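Local coordinates for protein transcriptional regulator, LacI family (Lactobacillus brevis, PDB 3JY6) that probably binds DNA at regulatory sites and controls transcription, as LacI-family regulators do, through a DNA-binding part coupled to a periplasmic-binding-protein-like domain, at residues T54-I59 against Q79-Q84; G66-S71 against A241-I246; A113-F118 against L147-D152; R137-R142 against V158-Y163. All coordinates share one frame; numbering follows the deposited sequence.

From the N terminus, contact 1 closes first, setting helices 49-60 and 75-82 side by side over one face of the strand that lies between them in sequence. That strand, 66-70, opens contact 2, so the two contacts cross; contact 2 closes some 170 residues later on helix 236-251, across the other face of the six-stranded sheet. Contacts 3 and 4 both fall within its long span, in the part built on the four-stranded sheet, and they cross each other: contact 3 joins helix 107-119 to the loop before strand 152-158, and contact 4 joins the start of helix 137-147 to the loop after that strand. Their nearest atoms are about 5 Å apart.

Contact 1: T54-I59 against Q79-Q84; sequences TLLRAI and QEILHQ
Leu56 and Arg57, which receive Ile81 and Leu82, sit within the helical turn that the 2.8 Å bond from Ile59 N to Leu55 O closes. Across the contact everything is apolar or van der Waals. Ile81 is the wedge: its CG2, anti to its own backbone N, reaches the Arg57 backbone and lies 3.7 Å from Arg57 N, while the same methyl meets Leu56 CB at 4.0 Å. A beta-branched residue suits this place because it can meet Arg57 at two levels, with CG2 at the backbone and the CG1-CD1 arm at the guanidinium, while both methyls also flank Leu56 CB. The longer arm ends in CD1, which covers one face of the guanidinium near its rim, 4.1 Å above the plane; the arginine chain bends at chi3 (-129°) to bring the flat group there. Helices 49-60 and 75-82 flank strand 66-70 in sequence and lie on one face of the parallel sheet, in the beta-alpha-beta pattern of a Rossmann-like subdomain. Beneath them, Leu56 and Leu82 close the gap to the sheet, with Leu56 CD2 against Leu82 CD1 at 3.8 Å and both side chains resting on Leu67. The other branch of Leu82 comes close to the helix backbone, its CD2 3.2 Å from Leu56 O. With Ile81 replaced by an alanine, the Arg57 guanidinium would probably lose the cover on that face and be freer to turn, and a gap would open beside Leu56 CB. Elsewhere on helix 49-60, Leu55 and Ala58 pack on Ile39 of the second subunit.

Contact 2: G66-S71 against A241-I246; sequences GLILQS and ASSAEI
Ile68 projects from strand 66-70 toward helix 236-251, and it makes the whole of the strand's share of this contact between a parallel sheet and a helix laid over one of its faces, as in the three-layer alpha/beta/alpha subdomains of periplasmic-binding-protein folds. Its neighbour Leu67 points to the sheet's other face, so the alternation of the strand serves both helical layers in turn. From CB the side chain of Ile68 divides. One branch is the CG2 methyl, anti to the backbone N, and it comes within 3.7 Å of Ser243 OG. The other begins with CG1, beside the backbone N at a chi1 of -62°, and runs on extended to CD1. That terminal methyl lies 3.9 Å from Ser243 OG and 4.3 Å from Ala244 CA, at the edge of the helix backbone. Both methyls face the serine oxygen from the same side. The oxygen makes no polar bond to the isoleucine; its hydrogen-bond partner is Gly240 O, one turn back in the same helix, which satisfies a hydroxyl that would otherwise be costly to bury among hydrocarbon. Small residues suit the helix here, because Ser243 and Ala244 let its backbone approach the sheet, with 7.3 Å between the CA atoms of Ile68 and Ser243. Ile10 and Val91, on the strands next to 66-70, touch Ile68, whereas Ile32 of helix 20-34 touches Ala244. The CB methyl of Ala244 itself stays 4.7 Å from Ile68 CD1.

Contact 3: A113-F118 against L147-D152; sequences AATTAF and LAAAQD
Thr115 turns its methyl rather than its hydroxyl toward Ala149 and Ala150, where helix 107-119 meets the loop joining helix 137-147 to strand 152-158. Both elements belong to the subdomain built on the four-stranded parallel sheet, a Rossmann-like alpha/beta arrangement in which helices alternate with strands. The CG2 of Thr115, anti to the backbone N, points at Ala150 CB, 3.6 Å away, while Ala149 CB lies alongside the CB-CG2 bond of the threonine, 3.5 Å from CG2. The OG1 of Thr115, at a chi1 of -63°, instead turns back along the helix and is hydrogen-bonded to Ala111 O. Threonine suits the place for that reason: one branch is greasy, and the polar one is satisfied by its own helix. Thr116 presents itself differently. Its oxygen is the atom that meets the loop, with OG1 3.5 Å from Ala149 CB, although its hydrogen bond goes to Lys112 O. Ala149 CB therefore meets the methyl of one threonine and the oxygen of the other, at roughly a right angle. Alanines in the loop keep the chains close, so that the CA atoms of Thr116 and Ala149 lie only 5.7 Å apart. Toward the sheet, Thr115 touches Phe186 and Ala150 touches Val126. At the root of the threonine branch, Thr115 CB itself comes to 3.6 Å from Ala149 CB.

Contact 4: R137-R142 against V158-Y163; sequences RTRQER and VSESSY
Arg139 and Glu160 join two backbones that stay far apart, the nearest CA atoms of the segments being those of Arg139 and Val158 at 12.2 Å. Only long side chains can span such a distance. The arginine runs extended from CG to NE, leaving the first turn of helix 137-147, and the glutamate is stretched out beyond its CG; they approach from opposite directions. Arg139 NH2 and Glu160 OE2 come to 3.1 Å in a salt bridge. It is an oblique meeting: the guanidinium and carboxylate planes are 40° apart, and the oxygen sits well out of the guanidinium plane, so no N-H is aimed at it and the attraction is that of the charges alone. In this Rossmann-like subdomain the pair sits past the C-terminal ends of strands 125-131 and 152-158, the end of the sheet that in related proteins lines the cleft between subdomains. Other partners hold both groups in place. Arg139 NH1 donates to Glu132 O, while Glu160 OE2 is also hydrogen-bonded with Ser131 OG. The other carboxylate oxygen, OE1, makes salt bridges with Lys189 and Arg191, a basic setting that would probably favour the charged form of the glutamate.

Contact 1: T54-I59 against Q79-Q84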
loop_
_atom_site.group_PDB
_atom_site.type_symbol
_atom_site.label_atom_id
_atom_site.label_comp_id
_atom_site.label_asym_id
_atom_site.label_seq_id
_atom_site.Cartn_x
_atom_site.Cartn_y
_atom_site.Cartn_z
ATOM N N THR A 54 21.075 7.898 4.363
ATOM C CA THR A 54 20.952 8.292 5.757
ATOM C C THR A 54 20.261 7.187 6.537
ATOM O O THR A 54 20.543 7.002 7.713
ATOM C CB THR A 54 20.215 9.641 5.936
ATOM O OG1 THR A 54 18.916 9.423 6.505
ATOM C CG2 THR A 54 20.125 10.381 4.614
ATOM N N LEU A 55 19.382 6.422 5.890
ATOM C CA LEU A 55 18.719 5.325 6.595
ATOM C C LEU A 55 19.779 4.267 6.928
ATOM O O LEU A 55 19.828 3.740 8.045
ATOM C CB LEU A 55 17.608 4.717 5.737
ATOM C CG LEU A 55 16.376 5.597 5.483
ATOM C CD1 LEU A 55 15.342 4.815 4.660
ATOM C CD2 LEU A 55 15.767 6.032 6.804
ATOM N N LEU A 56 20.639 3.973 5.956
ATOM C CA LEU A 56 21.698 2.992 6.169
ATOM C C LEU A 56 22.660 3.452 7.280
ATOM O O LEU A 56 23.104 2.650 8.105
ATOM C CB LEU A 56 22.480 2.768 4.868
ATOM C CG LEU A 56 21.857 1.888 3.767
ATOM C CD1 LEU A 56 22.666 2.078 2.474
ATOM C CD2 LEU A 56 21.823 0.425 4.206
ATOM N N ARG A 57 22.984 4.740 7.301
ATOM C CA ARG A 57 23.895 5.259 8.320
ATOM C C ARG A 57 23.262 5.121 9.692
ATOM O O ARG A 57 23.954 4.943 10.689
ATOM C CB ARG A 57 24.237 6.730 8.061
ATOM C CG ARG A 57 25.151 6.984 6.856
ATOM C CD ARG A 57 25.482 8.475 6.751
ATOM N NE ARG A 57 25.245 9.018 5.416
ATOM C CZ ARG A 57 26.104 8.936 4.406
ATOM N NH1 ARG A 57 27.276 8.331 4.565
ATOM N NH2 ARG A 57 25.794 9.469 3.233
ATOM N N ALA A 58 21.936 5.202 9.733
ATOM C CA ALA A 58 21.204 5.061 10.982
ATOM C C ALA A 58 21.165 3.591 11.369
ATOM O O ALA A 58 21.331 3.227 12.534
ATOM C CB ALA A 58 19.775 5.594 10.820
ATOM N N ILE A 59 20.935 2.741 10.380
ATOM C CA ILE A 59 20.861 1.307 10.610
ATOM C C ILE A 59 22.168 0.734 11.166
ATOM O O ILE A 59 22.154 -0.201 11.973
ATOM C CB ILE A 59 20.462 0.598 9.309
ATOM C CG1 ILE A 59 18.975 0.890 9.037
ATOM C CG2 ILE A 59 20.760 -0.896 9.397
ATOM C CD1 ILE A 59 18.529 0.634 7.632
ATOM N N GLN A 79 28.890 -1.098 1.537
ATOM C CA GLN A 79 30.160 -1.470 2.141
ATOM C C GLN A 79 30.727 -0.248 2.860
ATOM O O GLN A 79 31.085 -0.320 4.027
ATOM C CB GLN A 79 31.149 -1.935 1.065
ATOM C CG GLN A 79 32.561 -2.200 1.570
ATOM C CD GLN A 79 32.631 -3.384 2.510
ATOM O OE1 GLN A 79 31.984 -4.413 2.287
ATOM N NE2 GLN A 79 33.435 -3.257 3.560
ATOM N N GLU A 80 30.786 0.875 2.155
ATOM C CA GLU A 80 31.329 2.110 2.700
ATOM C C GLU A 80 30.601 2.619 3.939
ATOM O O GLU A 80 31.202 3.298 4.775
ATOM C CB GLU A 80 31.359 3.191 1.607
ATOM C CG GLU A 80 32.769 3.482 1.079
ATOM C CD GLU A 80 32.815 3.911 -0.393
ATOM O OE1 GLU A 80 31.946 4.701 -0.828
ATOM O OE2 GLU A 80 33.742 3.467 -1.117
ATOM N N ILE A 81 29.319 2.280 4.072
ATOM C CA ILE A 81 28.529 2.716 5.226
ATOM C C ILE A 81 28.432 1.700 6.369
ATOM O O ILE A 81 28.673 2.046 7.521
ATOM C CB ILE A 81 27.090 3.104 4.804
ATOM C CG1 ILE A 81 27.131 4.341 3.907
ATOM C CG2 ILE A 81 26.232 3.377 6.039
ATOM C CD1 ILE A 81 25.774 4.740 3.325
ATOM N N LEU A 82 28.090 0.451 6.060
ATOM C CA LEU A 82 27.944 -0.570 7.097
ATOM C C LEU A 82 29.190 -1.434 7.363
ATOM O O LEU A 82 29.303 -2.067 8.420
ATOM C CB LEU A 82 26.746 -1.459 6.759
ATOM C CG LEU A 82 25.445 -0.687 6.488
ATOM C CD1 LEU A 82 24.312 -1.651 6.176
ATOM C CD2 LEU A 82 25.084 0.148 7.707
ATOM N N HIS A 83 30.103 -1.474 6.398
ATOM C CA HIS A 83 31.341 -2.236 6.531
ATOM C C HIS A 83 31.150 -3.698 6.898
ATOM O O HIS A 83 31.934 -4.268 7.660
ATOM C CB HIS A 83 32.241 -1.570 7.564
ATOM C CG HIS A 83 32.470 -0.121 7.301
ATOM N ND1 HIS A 83 33.219 0.332 6.236
ATOM C CD2 HIS A 83 32.030 0.984 7.948
ATOM C CE1 HIS A 83 33.232 1.654 6.239
ATOM N NE2 HIS A 83 32.517 2.074 7.266
ATOM N N GLN A 84 30.100 -4.299 6.354
ATOM C CA GLN A 84 29.809 -5.702 6.597
ATOM C C GLN A 84 29.657 -6.045 8.072
ATOM O O GLN A 84 29.971 -7.156 8.498
ATOM C CB GLN A 84 30.896 -6.573 5.960
ATOM C CG GLN A 84 30.810 -6.632 4.439
ATOM C CD GLN A 84 31.770 -7.634 3.839
ATOM O OE1 GLN A 84 31.875 -8.757 4.318
ATOM N NE2 GLN A 84 32.470 -7.236 2.767
#

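Contact 2: G66-S71 against A241-I246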
loop_
_atom_site.group_PDB
_atom_site.type_symbol
_atom_site.label_atom_id
_atom_site.label_comp_id
_atom_site.label_asym_id
_atom_site.label_seq_id
_atom_site.Cartn_x
_atom_site.Cartn_y
_atom_site.Cartn_z
ATOM N N GLY A 66 20.662 -7.239 10.960
ATOM C CA GLY A 66 20.631 -7.666 9.574
ATOM C C GLY A 66 19.953 -6.657 8.671
ATOM O O GLY A 66 19.211 -5.785 9.132
ATOM N N LEU A 67 20.205 -6.787 7.378
ATOM C CA LEU A 67 19.638 -5.887 6.401
ATOM C C LEU A 67 19.070 -6.648 5.212
ATOM O O LEU A 67 19.754 -7.471 4.604
ATOM C CB LEU A 67 20.713 -4.901 5.898
ATOM C CG LEU A 67 20.352 -4.005 4.704
ATOM C CD1 LEU A 67 19.176 -3.126 5.082
ATOM C CD2 LEU A 67 21.533 -3.157 4.287
ATOM N N ILE A 68 17.806 -6.390 4.908
ATOM C CA ILE A 68 17.182 -6.995 3.741
ATOM C C ILE A 68 16.983 -5.789 2.834
ATOM O O ILE A 68 16.282 -4.826 3.183
ATOM C CB ILE A 68 15.858 -7.684 4.080
ATOM C CG1 ILE A 68 16.118 -8.819 5.080
ATOM C CG2 ILE A 68 15.233 -8.225 2.814
ATOM C CD1 ILE A 68 14.919 -9.663 5.417
ATOM N N LEU A 69 17.632 -5.833 1.680
ATOM C CA LEU A 69 17.607 -4.706 0.762
ATOM C C LEU A 69 16.738 -4.859 -0.484
ATOM O O LEU A 69 17.007 -5.693 -1.347
ATOM C CB LEU A 69 19.049 -4.407 0.352
ATOM C CG LEU A 69 19.424 -3.113 -0.355
ATOM C CD1 LEU A 69 19.222 -1.930 0.590
ATOM C CD2 LEU A 69 20.893 -3.199 -0.794
ATOM N N GLN A 70 15.692 -4.047 -0.577
ATOM C CA GLN A 70 14.814 -4.083 -1.739
ATOM C C GLN A 70 14.813 -2.660 -2.277
ATOM O O GLN A 70 13.758 -2.090 -2.577
ATOM C CB GLN A 70 13.394 -4.513 -1.328
ATOM C CG GLN A 70 12.463 -4.888 -2.496
ATOM C CD GLN A 70 11.542 -3.762 -2.912
ATOM O OE1 GLN A 70 10.750 -3.261 -2.110
ATOM N NE2 GLN A 70 11.628 -3.364 -4.180
ATOM N N SER A 71 16.008 -2.081 -2.370
ATOM C CA SER A 71 16.157 -0.714 -2.844
ATOM C C SER A 71 17.273 -0.473 -3.862
ATOM O O SER A 71 17.747 -1.405 -4.509
ATOM C CB SER A 71 16.314 0.217 -1.645
ATOM O OG SER A 71 16.719 -0.522 -0.509
ATOM N N ALA A 241 9.381 -13.787 2.390
ATOM C CA ALA A 241 9.599 -14.891 3.330
ATOM C C ALA A 241 10.871 -15.681 2.970
ATOM O O ALA A 241 11.580 -16.181 3.848
ATOM C CB ALA A 241 8.367 -15.837 3.355
ATOM N N SER A 242 11.156 -15.797 1.679
ATOM C CA SER A 242 12.335 -16.526 1.245
ATOM C C SER A 242 13.581 -15.745 1.623
ATOM O O SER A 242 14.598 -16.327 2.023
ATOM C CB SER A 242 12.297 -16.750 -0.267
ATOM O OG SER A 242 11.114 -17.436 -0.615
ATOM N N SER A 243 13.509 -14.426 1.500
ATOM C CA SER A 243 14.658 -13.600 1.843
ATOM C C SER A 243 14.888 -13.629 3.347
ATOM O O SER A 243 16.037 -13.497 3.805
ATOM C CB SER A 243 14.486 -12.157 1.354
ATOM O OG SER A 243 13.583 -11.419 2.146
ATOM N N ALA A 244 13.805 -13.806 4.111
ATOM C CA ALA A 244 13.918 -13.886 5.568
ATOM C C ALA A 244 14.505 -15.249 5.965
ATOM O O ALA A 244 15.223 -15.360 6.959
ATOM C CB ALA A 244 12.562 -13.691 6.232
ATOM N N GLU A 245 14.196 -16.286 5.195
ATOM C CA GLU A 245 14.734 -17.617 5.476
ATOM C C GLU A 245 16.254 -17.597 5.290
ATOM O O GLU A 245 17.000 -18.199 6.060
ATOM C CB GLU A 245 14.109 -18.667 4.548
ATOM C CG GLU A 245 12.658 -19.021 4.880
ATOM C CD GLU A 245 12.533 -19.929 6.094
ATOM O OE1 GLU A 245 13.560 -20.177 6.760
ATOM O OE2 GLU A 245 11.403 -20.395 6.387
ATOM N N ILE A 246 16.706 -16.885 4.269
ATOM C CA ILE A 246 18.132 -16.783 4.000
ATOM C C ILE A 246 18.798 -15.999 5.137
ATOM O O ILE A 246 19.853 -16.383 5.636
ATOM C CB ILE A 246 18.378 -16.066 2.639
ATOM C CG1 ILE A 246 17.859 -16.939 1.485
ATOM C CG2 ILE A 246 19.848 -15.777 2.467
ATOM C CD1 ILE A 246 17.948 -16.279 0.121
#

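Contact 3: A113-F118 against L147-D152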
loop_
_atom_site.group_PDB
_atom_site.type_symbol
_atom_site.label_atom_id
_atom_site.label_comp_id
_atom_site.label_asym_id
_atom_site.label_seq_id
_atom_site.Cartn_x
_atom_site.Cartn_y
_atom_site.Cartn_z
ATOM N N ALA A 113 7.195 -15.466 -21.524
ATOM C CA ALA A 113 6.121 -16.453 -21.502
ATOM C C ALA A 113 4.757 -15.777 -21.556
ATOM O O ALA A 113 3.850 -16.264 -22.220
ATOM C CB ALA A 113 6.222 -17.319 -20.247
ATOM N N ALA A 114 4.613 -14.657 -20.848
ATOM C CA ALA A 114 3.356 -13.921 -20.848
ATOM C C ALA A 114 3.045 -13.396 -22.259
ATOM O O ALA A 114 1.904 -13.485 -22.736
ATOM C CB ALA A 114 3.428 -12.768 -19.856
ATOM N N THR A 115 4.062 -12.857 -22.925
ATOM C CA THR A 115 3.891 -12.335 -24.276
ATOM C C THR A 115 3.502 -13.486 -25.205
ATOM O O THR A 115 2.598 -13.358 -26.030
ATOM C CB THR A 115 5.191 -11.689 -24.801
ATOM O OG1 THR A 115 5.535 -10.571 -23.975
ATOM C CG2 THR A 115 5.011 -11.199 -26.223
ATOM N N THR A 116 4.197 -14.608 -25.062
ATOM C CA THR A 116 3.929 -15.778 -25.885
ATOM C C THR A 116 2.488 -16.232 -25.714
ATOM O O THR A 116 1.807 -16.541 -26.691
ATOM C CB THR A 116 4.907 -16.923 -25.532
ATOM O OG1 THR A 116 6.217 -16.558 -25.989
ATOM C CG2 THR A 116 4.480 -18.254 -26.185
ATOM N N ALA A 117 2.018 -16.258 -24.471
ATOM C CA ALA A 117 0.644 -16.664 -24.189
ATOM C C ALA A 117 -0.334 -15.725 -24.888
ATOM O O ALA A 117 -1.371 -16.162 -25.392
ATOM C CB ALA A 117 0.392 -16.649 -22.693
ATOM N N PHE A 118 -0.006 -14.434 -24.911
ATOM C CA PHE A 118 -0.866 -13.441 -25.553
ATOM C C PHE A 118 -0.821 -13.518 -27.077
ATOM O O PHE A 118 -1.835 -13.305 -27.736
ATOM C CB PHE A 118 -0.515 -12.032 -25.064
ATOM C CG PHE A 118 -1.245 -11.647 -23.812
ATOM C CD1 PHE A 118 -2.599 -11.330 -23.863
ATOM C CD2 PHE A 118 -0.607 -11.689 -22.569
ATOM C CE1 PHE A 118 -3.316 -11.069 -22.696
ATOM C CE2 PHE A 118 -1.311 -11.431 -21.391
ATOM C CZ PHE A 118 -2.671 -11.120 -21.449
ATOM N N LEU A 147 10.261 -8.386 -26.211
ATOM C CA LEU A 147 10.810 -8.354 -27.570
ATOM C C LEU A 147 11.180 -9.754 -28.042
ATOM O O LEU A 147 11.084 -10.056 -29.230
ATOM C CB LEU A 147 12.073 -7.486 -27.654
ATOM C CG LEU A 147 12.077 -6.066 -27.081
ATOM C CD1 LEU A 147 13.486 -5.498 -27.188
ATOM C CD2 LEU A 147 11.073 -5.188 -27.809
ATOM N N ALA A 148 11.608 -10.605 -27.117
ATOM C CA ALA A 148 12.001 -11.957 -27.476
ATOM C C ALA A 148 10.800 -12.830 -27.830
ATOM O O ALA A 148 10.962 -14.000 -28.184
ATOM C CB ALA A 148 12.781 -12.578 -26.343
ATOM N N ALA A 149 9.597 -12.262 -27.751
ATOM C CA ALA A 149 8.392 -13.028 -28.060
ATOM C C ALA A 149 7.385 -12.327 -28.974
ATOM O O ALA A 149 6.421 -12.952 -29.412
ATOM C CB ALA A 149 7.694 -13.438 -26.766
ATOM N N ALA A 150 7.596 -11.046 -29.260
ATOM C CA ALA A 150 6.659 -10.295 -30.100
ATOM C C ALA A 150 7.281 -9.509 -31.260
ATOM O O ALA A 150 8.407 -9.018 -31.166
ATOM C CB ALA A 150 5.847 -9.350 -29.225
ATOM N N GLN A 151 6.526 -9.371 -32.345
ATOM C CA GLN A 151 6.996 -8.646 -33.522
ATOM C C GLN A 151 6.828 -7.146 -33.344
ATOM O O GLN A 151 7.798 -6.408 -33.152
ATOM C CB GLN A 151 6.222 -9.107 -34.769
ATOM N N ASP A 152 5.576 -6.711 -33.426
ATOM C CA ASP A 152 5.216 -5.312 -33.297
ATOM C C ASP A 152 5.210 -4.944 -31.825
ATOM O O ASP A 152 4.294 -5.323 -31.096
ATOM C CB ASP A 152 3.829 -5.087 -33.898
ATOM C CG ASP A 152 3.472 -3.618 -34.019
ATOM O OD1 ASP A 152 4.264 -2.770 -33.561
ATOM O OD2 ASP A 152 2.393 -3.312 -34.574
#

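Contact 4: R137-R142 against V158-Y163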
loop_
_atom_site.group_PDB
_atom_site.type_symbol
_atom_site.label_atom_id
_atom_site.label_comp_id
_atom_site.label_asym_id
_atom_site.label_seq_id
_atom_site.Cartn_x
_atom_site.Cartn_y
_atom_site.Cartn_z
ATOM N N ARG A 137 17.587 -2.564 -14.167
ATOM C CA ARG A 137 17.884 -3.816 -14.868
ATOM C C ARG A 137 16.717 -4.802 -14.888
ATOM O O ARG A 137 16.648 -5.655 -15.770
ATOM C CB ARG A 137 19.101 -4.504 -14.247
ATOM C CG ARG A 137 20.380 -3.685 -14.321
ATOM C CD ARG A 137 20.877 -3.544 -15.755
ATOM N NE ARG A 137 22.103 -2.751 -15.836
ATOM C CZ ARG A 137 22.138 -1.429 -15.986
ATOM N NH1 ARG A 137 21.009 -0.733 -16.076
ATOM N NH2 ARG A 137 23.307 -0.803 -16.039
ATOM N N THR A 138 15.818 -4.703 -13.913
ATOM C CA THR A 138 14.673 -5.602 -13.873
ATOM C C THR A 138 13.681 -5.175 -14.944
ATOM O O THR A 138 13.080 -6.016 -15.612
ATOM C CB THR A 138 13.975 -5.574 -12.513
ATOM O OG1 THR A 138 13.604 -4.228 -12.204
ATOM C CG2 THR A 138 14.892 -6.138 -11.428
ATOM N N ARG A 139 13.502 -3.868 -15.103
ATOM C CA ARG A 139 12.599 -3.370 -16.130
ATOM C C ARG A 139 13.186 -3.830 -17.464
ATOM O O ARG A 139 12.504 -4.444 -18.290
ATOM C CB ARG A 139 12.526 -1.836 -16.105
ATOM C CG ARG A 139 12.128 -1.247 -14.764
ATOM C CD ARG A 139 12.265 0.271 -14.764
ATOM N NE ARG A 139 12.088 0.824 -13.424
ATOM C CZ ARG A 139 12.337 2.085 -13.085
ATOM N NH1 ARG A 139 12.781 2.957 -13.986
ATOM N NH2 ARG A 139 12.149 2.475 -11.832
ATOM N N GLN A 140 14.465 -3.531 -17.654
ATOM C CA GLN A 140 15.163 -3.897 -18.872
ATOM C C GLN A 140 15.020 -5.367 -19.219
ATOM O O GLN A 140 14.927 -5.721 -20.391
ATOM C CB GLN A 140 16.643 -3.539 -18.758
ATOM C CG GLN A 140 16.909 -2.064 -18.946
ATOM C CD GLN A 140 18.363 -1.712 -18.757
ATOM O OE1 GLN A 140 19.246 -2.332 -19.352
ATOM N NE2 GLN A 140 18.623 -0.707 -17.933
ATOM N N GLU A 141 15.014 -6.223 -18.207
ATOM C CA GLU A 141 14.877 -7.655 -18.436
ATOM C C GLU A 141 13.463 -8.035 -18.868
ATOM O O GLU A 141 13.279 -8.892 -19.724
ATOM C CB GLU A 141 15.250 -8.428 -17.171
ATOM C CG GLU A 141 16.751 -8.605 -16.935
ATOM C CD GLU A 141 17.406 -9.502 -17.974
ATOM O OE1 GLU A 141 18.034 -8.973 -18.916
ATOM O OE2 GLU A 141 17.286 -10.746 -17.858
ATOM N N ARG A 142 12.462 -7.406 -18.271
ATOM C CA ARG A 142 11.075 -7.701 -18.617
ATOM C C ARG A 142 10.793 -7.205 -20.031
ATOM O O ARG A 142 10.013 -7.799 -20.775
ATOM C CB ARG A 142 10.135 -7.040 -17.603
ATOM C CG ARG A 142 10.328 -7.556 -16.173
ATOM C CD ARG A 142 9.490 -6.769 -15.153
ATOM N NE ARG A 142 9.772 -7.212 -13.790
ATOM C CZ ARG A 142 9.214 -6.716 -12.686
ATOM N NH1 ARG A 142 8.320 -5.730 -12.743
ATOM N NH2 ARG A 142 9.543 -7.227 -11.509
ATOM N N VAL A 158 7.739 6.328 -18.972
ATOM C CA VAL A 158 7.167 7.350 -18.108
ATOM C C VAL A 158 8.265 7.722 -17.118
ATOM O O VAL A 158 9.003 6.853 -16.648
ATOM C CB VAL A 158 5.956 6.801 -17.321
ATOM C CG1 VAL A 158 5.370 7.887 -16.446
ATOM C CG2 VAL A 158 4.898 6.272 -18.280
ATOM N N SER A 159 8.388 9.007 -16.812
ATOM C CA SER A 159 9.402 9.469 -15.867
ATOM C C SER A 159 8.746 9.592 -14.497
ATOM O O SER A 159 7.943 10.503 -14.268
ATOM C CB SER A 159 9.953 10.830 -16.304
ATOM O OG SER A 159 10.513 10.773 -17.607
ATOM N N GLU A 160 9.075 8.677 -13.588
ATOM C CA GLU A 160 8.478 8.705 -12.256
ATOM C C GLU A 160 8.686 10.040 -11.546
ATOM O O GLU A 160 7.890 10.422 -10.689
ATOM C CB GLU A 160 9.025 7.557 -11.397
ATOM C CG GLU A 160 8.539 6.177 -11.824
ATOM C CD GLU A 160 8.936 5.085 -10.842
ATOM O OE1 GLU A 160 8.691 5.256 -9.623
ATOM O OE2 GLU A 160 9.486 4.054 -11.282
ATOM N N SER A 161 9.746 10.751 -11.924
ATOM C CA SER A 161 10.075 12.057 -11.340
ATOM C C SER A 161 9.174 13.184 -11.825
ATOM O O SER A 161 8.719 14.009 -11.033
ATOM C CB SER A 161 11.523 12.427 -11.662
ATOM O OG SER A 161 11.727 12.501 -13.067
ATOM N N SER A 162 8.928 13.228 -13.129
ATOM C CA SER A 162 8.102 14.284 -13.690
ATOM C C SER A 162 7.359 13.825 -14.927
ATOM O O SER A 162 7.920 13.781 -16.023
ATOM C CB SER A 162 8.967 15.493 -14.050
ATOM O OG SER A 162 9.825 15.184 -15.137
ATOM N N TYR A 163 6.094 13.474 -14.744
ATOM C CA TYR A 163 5.250 13.032 -15.845
ATOM C C TYR A 163 3.874 13.628 -15.634
ATOM O O TYR A 163 3.491 13.921 -14.502
ATOM C CB TYR A 163 5.141 11.498 -15.874
ATOM C CG TYR A 163 4.333 10.895 -14.736
ATOM C CD1 TYR A 163 4.923 10.618 -13.503
ATOM C CD2 TYR A 163 2.976 10.605 -14.894
ATOM C CE1 TYR A 163 4.183 10.061 -12.454
ATOM C CE2 TYR A 163 2.223 10.048 -13.853
ATOM C CZ TYR A 163 2.833 9.778 -12.639
ATOM O OH TYR A 163 2.096 9.219 -11.622
#